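Putative diguanylate cyclase (GGDEF) with PAS/PAC domain (Rhodopseudomonas palustris, PDB 3LIF) is probably a membrane-bound diguanylate cyclase making cyclic di-GMP from two GTP, represented here by its extracellular PDC-fold sensor domain. Local coordinates at residues L67-D79 / F141-Y153. Sequence-based numbering, arbitrary orientation.
Sequences LPQLSDVAILDAD and FFGVVVATIESEY
Thr148 OG1 donates a hydrogen bond to Asp72 OD1 (2.7 Å), on the syn lone pair of that oxygen; the other carboxylate oxygen, OD2, receives a water that also donates to Thr148 OG1, and a further bond from Thr122 OG1. The Asp72 CG sits between its own backbone N and carbonyl carbon (chi1 56°), which lets the acid reach across to the threonine. An asparagine here, with one acceptor oxygen fewer, would probably leave either the Thr148 hydroxyl or the water and Thr122 without a mate. Nearby, Ser71 N donates to Thr148 O at 2.8 Å, while Ser71 OG makes a weak bond to Glu150 OE1. Ser71 and Asp72 form a beta bulge opposite Thr148, where the register slips by one between Leu70–Ile149 and Val73–Ala147. Beyond it strands 72-76 and 141-149 run antiparallel at 165°, neighbouring inner strands, 141-149 the central one, of the five-stranded 2-1-5-4-3 sheet of a PDC domain, bonded through Ala74–Val146 and Leu76–Val144. On one face Val73 and Val145 lie side by side, CG1 to CG1 3.9 Å, and Ile75 CD1 reaches the same Val145 methyl at 3.7 Å; the long helix 5-47 packs there through Ile42. At the far end Ala78 O meets the edge of the Phe141 ring, 3.6 Å from CE2. On the other side of the bulge, where strand 141-149 gives way to helix 151-158, Gln69 CB lies over a face of the Tyr153 ring, 4.2 Å from its centroid, in a CH-pi contact, and Pro68 CB approaches Tyr153 CD1 obliquely.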
ATOM      1  N   LEU A  67       4.690  13.755   5.332  1.00 45.19           N
ATOM      2  CA  LEU A  67       4.454  12.353   5.373  1.00 43.23           C
ATOM      3  C   LEU A  67       5.298  11.779   4.233  1.00 41.66           C
ATOM      4  O   LEU A  67       5.063  12.106   3.057  1.00 41.67           O
ATOM      5  CB  LEU A  67       2.958  12.087   5.200  1.00 43.20           C
ATOM      6  CG  LEU A  67       2.191  11.951   6.510  1.00 43.81           C
ATOM      7  CD1 LEU A  67       2.707  10.785   7.332  1.00 43.15           C
ATOM      8  CD2 LEU A  67       2.372  13.191   7.306  1.00 47.28           C
ATOM      9  N   PRO A  68       6.326  10.971   4.572  1.00 39.75           N
ATOM     10  CA  PRO A  68       7.135  10.406   3.487  1.00 37.93           C
ATOM     11  C   PRO A  68       6.378   9.327   2.767  1.00 36.59           C
ATOM     12  O   PRO A  68       6.712   9.035   1.652  1.00 37.17           O
ATOM     13  CB  PRO A  68       8.339   9.799   4.194  1.00 37.85           C
ATOM     14  CG  PRO A  68       8.184  10.152   5.672  1.00 38.30           C
ATOM     15  CD  PRO A  68       6.755  10.509   5.902  1.00 39.11           C
ATOM     16  N   GLN A  69       5.344   8.746   3.366  1.00 34.85           N
ATOM     17  CA  GLN A  69       4.605   7.699   2.642  1.00 33.86           C
ATOM     18  C   GLN A  69       3.420   8.146   1.718  1.00 33.75           C
ATOM     19  O   GLN A  69       2.803   7.299   1.013  1.00 33.64           O
ATOM     20  CB  GLN A  69       4.104   6.640   3.593  1.00 32.10           C
ATOM     21  CG  GLN A  69       2.967   7.118   4.408  1.00 32.68           C
ATOM     22  CD  GLN A  69       3.416   7.606   5.820  1.00 33.74           C
ATOM     23  OE1 GLN A  69       4.254   8.520   5.953  1.00 30.62           O
ATOM     24  NE2 GLN A  69       2.856   6.967   6.873  1.00 30.38           N
ATOM     25  N   LEU A  70       3.098   9.442   1.730  1.00 32.79           N
ATOM     26  CA  LEU A  70       1.986   9.973   0.972  1.00 32.37           C
ATOM     27  C   LEU A  70       2.566  10.942   0.002  1.00 33.18           C
ATOM     28  O   LEU A  70       3.296  11.807   0.389  1.00 35.25           O
ATOM     29  CB  LEU A  70       1.056  10.695   1.904  1.00 31.67           C
ATOM     30  CG  LEU A  70       0.341   9.771   2.891  1.00 31.64           C
ATOM     31  CD1 LEU A  70      -0.800  10.519   3.544  1.00 30.10           C
ATOM     32  CD2 LEU A  70      -0.221   8.523   2.213  1.00 33.24           C
ATOM     33  N   SER A  71       2.327  10.787  -1.282  1.00 34.00           N
ATOM     34  CA  SER A  71       2.879  11.748  -2.238  1.00 33.79           C
ATOM     35  C   SER A  71       2.111  13.040  -2.192  1.00 32.85           C
ATOM     36  O   SER A  71       2.681  14.072  -2.336  1.00 33.44           O
ATOM     37  CB  SER A  71       2.763  11.217  -3.651  1.00 33.67           C
ATOM     38  OG  SER A  71       3.734  10.205  -3.850  1.00 38.55           O
ATOM     39  N   ASP A  72       0.799  12.962  -2.038  1.00 31.95           N
ATOM     40  CA  ASP A  72      -0.056  14.123  -2.138  1.00 31.65           C
ATOM     41  C   ASP A  72      -1.409  13.809  -1.536  1.00 30.93           C
ATOM     42  O   ASP A  72      -1.694  12.632  -1.223  1.00 32.31           O
ATOM     43  CB  ASP A  72      -0.186  14.581  -3.566  1.00 31.57           C
ATOM     44  CG  ASP A  72      -0.672  13.494  -4.463  1.00 34.15           C
ATOM     45  OD1 ASP A  72      -1.336  12.552  -3.932  1.00 37.32           O
ATOM     46  OD2 ASP A  72      -0.376  13.571  -5.683  1.00 32.22           O
ATOM     47  N   VAL A  73      -2.218  14.846  -1.325  1.00 28.99           N
ATOM     48  CA  VAL A  73      -3.518  14.701  -0.646  1.00 27.99           C
ATOM     49  C   VAL A  73      -4.596  15.581  -1.298  1.00 27.40           C
ATOM     50  O   VAL A  73      -4.345  16.744  -1.707  1.00 26.95           O
ATOM     51  CB  VAL A  73      -3.411  15.146   0.834  1.00 28.10           C
ATOM     52  CG1 VAL A  73      -4.731  14.918   1.557  1.00 27.89           C
ATOM     53  CG2 VAL A  73      -2.282  14.394   1.485  1.00 28.76           C
ATOM     54  N   ALA A  74      -5.810  15.082  -1.395  1.00 25.67           N
ATOM     55  CA  ALA A  74      -6.758  15.962  -1.983  1.00 24.90           C
ATOM     56  C   ALA A  74      -8.111  15.749  -1.352  1.00 25.37           C
ATOM     57  O   ALA A  74      -8.341  14.712  -0.709  1.00 25.10           O
ATOM     58  CB  ALA A  74      -6.786  15.856  -3.510  1.00 22.12           C
ATOM     59  N   ILE A  75      -8.958  16.785  -1.522  1.00 25.67           N
ATOM     60  CA  ILE A  75     -10.326  16.769  -1.120  1.00 25.89           C
ATOM     61  C   ILE A  75     -11.276  16.797  -2.328  1.00 26.55           C
ATOM     62  O   ILE A  75     -11.038  17.528  -3.300  1.00 26.71           O
ATOM     63  CB  ILE A  75     -10.614  17.989  -0.309  1.00 25.42           C
ATOM     64  CG1 ILE A  75      -9.484  18.183   0.696  1.00 26.62           C
ATOM     65  CG2 ILE A  75     -12.001  17.807   0.398  1.00 24.77           C
ATOM     66  CD1 ILE A  75      -9.649  17.352   1.977  1.00 21.04           C
ATOM     67  N   LEU A  76     -12.332  15.999  -2.232  1.00 26.37           N
ATOM     68  CA  LEU A  76     -13.441  15.994  -3.146  1.00 27.84           C
ATOM     69  C   LEU A  76     -14.694  16.249  -2.331  1.00 29.23           C
ATOM     70  O   LEU A  76     -14.864  15.614  -1.232  1.00 30.70           O
ATOM     71  CB  LEU A  76     -13.615  14.605  -3.767  1.00 27.16           C
ATOM     72  CG  LEU A  76     -12.534  13.950  -4.631  1.00 28.18           C
ATOM     73  CD1 LEU A  76     -13.110  12.669  -5.238  1.00 29.10           C
ATOM     74  CD2 LEU A  76     -11.919  14.862  -5.705  1.00 25.98           C
ATOM     75  N   ASP A  77     -15.595  17.105  -2.841  1.00 29.23           N
ATOM     76  CA  ASP A  77     -16.879  17.325  -2.153  1.00 30.27           C
ATOM     77  C   ASP A  77     -17.872  16.340  -2.670  1.00 30.31           C
ATOM     78  O   ASP A  77     -17.498  15.291  -3.127  1.00 30.02           O
ATOM     79  CB  ASP A  77     -17.432  18.670  -2.560  1.00 30.02           C
ATOM     80  CG  ASP A  77     -17.668  18.801  -4.114  1.00 32.85           C
ATOM     81  OD1 ASP A  77     -17.971  17.800  -4.882  1.00 33.17           O
ATOM     82  OD2 ASP A  77     -17.549  19.972  -4.556  1.00 33.64           O
ATOM     83  N   ALA A  78     -19.151  16.546  -2.439  1.00 31.10           N
ATOM     84  CA  ALA A  78     -19.975  15.541  -1.883  1.00 32.02           C
ATOM     85  C   ALA A  78     -20.468  15.092  -3.334  1.00 32.44           C
ATOM     86  O   ALA A  78     -21.082  14.026  -3.537  1.00 33.13           O
ATOM     87  CB  ALA A  78     -21.098  16.120  -1.093  1.00 31.21           C
ATOM     88  N   ASP A  79     -20.145  15.931  -4.337  1.00 31.88           N
ATOM     89  CA  ASP A  79     -20.427  15.685  -5.765  1.00 31.22           C
ATOM     90  C   ASP A  79     -19.203  15.154  -6.490  1.00 32.18           C
ATOM     91  O   ASP A  79     -19.235  14.934  -7.707  1.00 33.16           O
ATOM     92  CB  ASP A  79     -20.966  16.948  -6.521  1.00 30.56           C
ATOM     93  CG  ASP A  79     -22.276  17.509  -5.926  0.50 24.69           C
ATOM     94  OD1 ASP A  79     -23.278  16.783  -5.925  0.50 17.62           O
ATOM     95  OD2 ASP A  79     -22.296  18.668  -5.463  0.50 16.47           O
ATOM     96  N   PHE A 141     -22.910  12.399   4.281  1.00 37.10           N
ATOM     97  CA  PHE A 141     -21.749  12.408   3.383  1.00 34.72           C
ATOM     98  C   PHE A 141     -21.348  13.800   2.925  1.00 33.98           C
ATOM     99  O   PHE A 141     -22.199  14.566   2.439  1.00 34.87           O
ATOM    100  CB  PHE A 141     -22.085  11.583   2.146  1.00 34.01           C
ATOM    101  CG  PHE A 141     -20.948  11.440   1.191  1.00 35.04           C
ATOM    102  CD1 PHE A 141     -19.778  10.782   1.567  1.00 37.86           C
ATOM    103  CD2 PHE A 141     -21.033  11.930  -0.085  1.00 35.33           C
ATOM    104  CE1 PHE A 141     -18.714  10.621   0.670  1.00 37.30           C
ATOM    105  CE2 PHE A 141     -19.988  11.778  -0.972  1.00 37.70           C
ATOM    106  CZ  PHE A 141     -18.822  11.120  -0.598  1.00 36.26           C
ATOM    107  N   PHE A 142     -20.061  14.127   2.994  1.00 31.95           N
ATOM    108  CA  PHE A 142     -19.608  15.452   2.598  1.00 29.55           C
ATOM    109  C   PHE A 142     -18.442  15.417   1.579  1.00 29.58           C
ATOM    110  O   PHE A 142     -17.867  16.467   1.264  1.00 29.96           O
ATOM    111  CB  PHE A 142     -19.254  16.254   3.859  1.00 28.68           C
ATOM    112  CG  PHE A 142     -18.929  17.701   3.603  1.00 28.96           C
ATOM    113  CD1 PHE A 142     -19.941  18.666   3.505  1.00 27.25           C
ATOM    114  CD2 PHE A 142     -17.628  18.115   3.475  1.00 29.74           C
ATOM    115  CE1 PHE A 142     -19.655  19.965   3.271  1.00 26.02           C
ATOM    116  CE2 PHE A 142     -17.333  19.455   3.249  1.00 30.80           C
ATOM    117  CZ  PHE A 142     -18.354  20.377   3.129  1.00 27.05           C
ATOM    118  N   GLY A 143     -18.112  14.236   1.037  1.00 29.55           N
ATOM    119  CA  GLY A 143     -16.958  14.030   0.048  1.00 29.77           C
ATOM    120  C   GLY A 143     -15.978  13.131   0.786  1.00 29.47           C
ATOM    121  O   GLY A 143     -16.383  12.054   1.286  1.00 28.89           O
ATOM    122  N   VAL A 144     -14.686  13.389   0.732  1.00 29.43           N
ATOM    123  CA  VAL A 144     -13.640  12.406   0.389  1.00 29.39           C
ATOM    124  C   VAL A 144     -12.291  13.066   0.559  1.00 29.15           C
ATOM    125  O   VAL A 144     -12.094  14.166  -0.008  1.00 29.85           O
ATOM    126  CB  VAL A 144     -13.770  11.549  -0.871  1.00 29.97           C
ATOM    127  CG1 VAL A 144     -12.512  10.736  -0.982  1.00 29.49           C
ATOM    128  CG2 VAL A 144     -14.915  10.560  -0.745  1.00 28.04           C
ATOM    129  N   VAL A 145     -11.416  12.494   1.408  1.00 27.87           N
ATOM    130  CA  VAL A 145      -9.953  12.818   1.342  1.00 26.64           C
ATOM    131  C   VAL A 145      -9.324  11.590   0.731  1.00 27.21           C
ATOM    132  O   VAL A 145      -9.644  10.455   1.160  1.00 28.30           O
ATOM    133  CB  VAL A 145      -9.188  12.801   2.687  1.00 26.71           C
ATOM    134  CG1 VAL A 145      -8.289  13.986   2.829  1.00 24.34           C
ATOM    135  CG2 VAL A 145     -10.068  12.509   3.881  1.00 24.88           C
ATOM    136  N   VAL A 146      -8.380  11.786  -0.171  1.00 26.82           N
ATOM    137  CA  VAL A 146      -7.700  10.688  -0.835  1.00 27.82           C
ATOM    138  C   VAL A 146      -6.262  11.092  -0.736  1.00 27.19           C
ATOM    139  O   VAL A 146      -5.968  12.285  -0.929  1.00 27.16           O
ATOM    140  CB  VAL A 146      -7.779  10.795  -2.401  1.00 29.54           C
ATOM    141  CG1 VAL A 146      -7.810   9.421  -3.071  1.00 30.40           C
ATOM    142  CG2 VAL A 146      -8.860  11.755  -2.885  1.00 28.58           C
ATOM    143  N   ALA A 147      -5.359  10.138  -0.566  1.00 25.87           N
ATOM    144  CA  ALA A 147      -3.952  10.473  -0.703  1.00 25.37           C
ATOM    145  C   ALA A 147      -3.243   9.338  -1.409  1.00 25.72           C
ATOM    146  O   ALA A 147      -3.655   8.151  -1.308  1.00 26.62           O
ATOM    147  CB  ALA A 147      -3.331  10.752   0.628  1.00 25.72           C
ATOM    148  N   THR A 148      -2.217   9.700  -2.162  1.00 24.83           N
ATOM    149  CA  THR A 148      -1.511   8.720  -2.955  1.00 25.15           C
ATOM    150  C   THR A 148      -0.409   8.045  -2.152  1.00 25.73           C
ATOM    151  O   THR A 148       0.430   8.714  -1.526  1.00 25.02           O
ATOM    152  CB  THR A 148      -0.808   9.387  -4.124  1.00 25.58           C
ATOM    153  OG1 THR A 148      -1.789  10.052  -4.903  1.00 24.80           O
ATOM    154  CG2 THR A 148      -0.136   8.347  -4.952  1.00 21.53           C
ATOM    155  N   ILE A 149      -0.392   6.723  -2.174  1.00 25.84           N
ATOM    156  CA  ILE A 149       0.635   6.039  -1.414  1.00 25.95           C
ATOM    157  C   ILE A 149       1.946   6.253  -2.119  1.00 25.84           C
ATOM    158  O   ILE A 149       2.005   6.000  -3.300  1.00 25.32           O
ATOM    159  CB  ILE A 149       0.317   4.568  -1.316  1.00 25.65           C
ATOM    160  CG1 ILE A 149      -0.775   4.401  -0.271  1.00 26.91           C
ATOM    161  CG2 ILE A 149       1.576   3.759  -0.930  1.00 24.09           C
ATOM    162  CD1 ILE A 149      -1.550   3.111  -0.464  1.00 31.45           C
ATOM    163  N   GLU A 150       2.985   6.721  -1.424  1.00 26.45           N
ATOM    164  CA  GLU A 150       4.303   6.882  -2.083  1.00 27.67           C
ATOM    165  C   GLU A 150       5.021   5.513  -2.177  1.00 29.03           C
ATOM    166  O   GLU A 150       5.593   4.993  -1.181  1.00 29.11           O
ATOM    167  CB  GLU A 150       5.195   7.850  -1.314  1.00 27.74           C
ATOM    168  CG  GLU A 150       6.567   7.991  -1.925  1.00 26.63           C
ATOM    169  CD  GLU A 150       6.576   9.088  -2.990  1.00 33.54           C
ATOM    170  OE1 GLU A 150       6.378  10.289  -2.651  1.00 34.20           O
ATOM    171  OE2 GLU A 150       6.800   8.774  -4.177  1.00 34.44           O
ATOM    172  N   SER A 151       5.006   4.887  -3.331  1.00 29.34           N
ATOM    173  CA  SER A 151       5.538   3.541  -3.318  1.00 31.17           C
ATOM    174  C   SER A 151       7.065   3.488  -3.048  1.00 30.54           C
ATOM    175  O   SER A 151       7.555   2.534  -2.429  1.00 31.15           O
ATOM    176  CB  SER A 151       5.116   2.764  -4.556  1.00 31.52           C
ATOM    177  OG  SER A 151       5.643   3.400  -5.710  1.00 35.80           O
ATOM    178  N   GLU A 152       7.786   4.528  -3.455  1.00 30.49           N
ATOM    179  CA  GLU A 152       9.223   4.673  -3.182  1.00 30.92           C
ATOM    180  C   GLU A 152       9.530   4.585  -1.662  1.00 30.85           C
ATOM    181  O   GLU A 152      10.571   4.079  -1.217  1.00 31.54           O
ATOM    182  CB  GLU A 152       9.731   5.979  -3.781  1.00 30.80           C
ATOM    183  CG  GLU A 152      11.216   6.266  -3.634  0.50 34.50           C
ATOM    184  CD  GLU A 152      11.661   7.393  -4.586  0.50 40.72           C
ATOM    185  OE1 GLU A 152      11.145   7.460  -5.738  0.50 42.57           O
ATOM    186  OE2 GLU A 152      12.510   8.233  -4.186  0.50 42.75           O
ATOM    187  N   TYR A 153       8.612   5.025  -0.842  1.00 29.13           N
ATOM    188  CA  TYR A 153       8.874   4.870   0.533  1.00 28.79           C
ATOM    189  C   TYR A 153       9.095   3.403   0.865  1.00 30.64           C
ATOM    190  O   TYR A 153       9.961   3.085   1.696  1.00 33.29           O
ATOM    191  CB  TYR A 153       7.694   5.345   1.319  1.00 28.33           C
ATOM    192  CG  TYR A 153       7.850   5.243   2.776  1.00 25.48           C
ATOM    193  CD1 TYR A 153       8.737   6.087   3.461  1.00 24.69           C
ATOM    194  CD2 TYR A 153       7.081   4.329   3.507  1.00 26.78           C
ATOM    195  CE1 TYR A 153       8.842   6.031   4.837  1.00 24.34           C
ATOM    196  CE2 TYR A 153       7.182   4.240   4.897  1.00 25.23           C
ATOM    197  CZ  TYR A 153       8.061   5.111   5.530  1.00 26.17           C
ATOM    198  OH  TYR A 153       8.192   5.041   6.855  1.00 29.84           O
TER
HETATM  199  O   HOH W   1      -0.949  11.130  -6.974  1.00 26.73           O
HETATM  200  O   HOH W   2     -15.513  17.661   0.900  1.00 28.47           O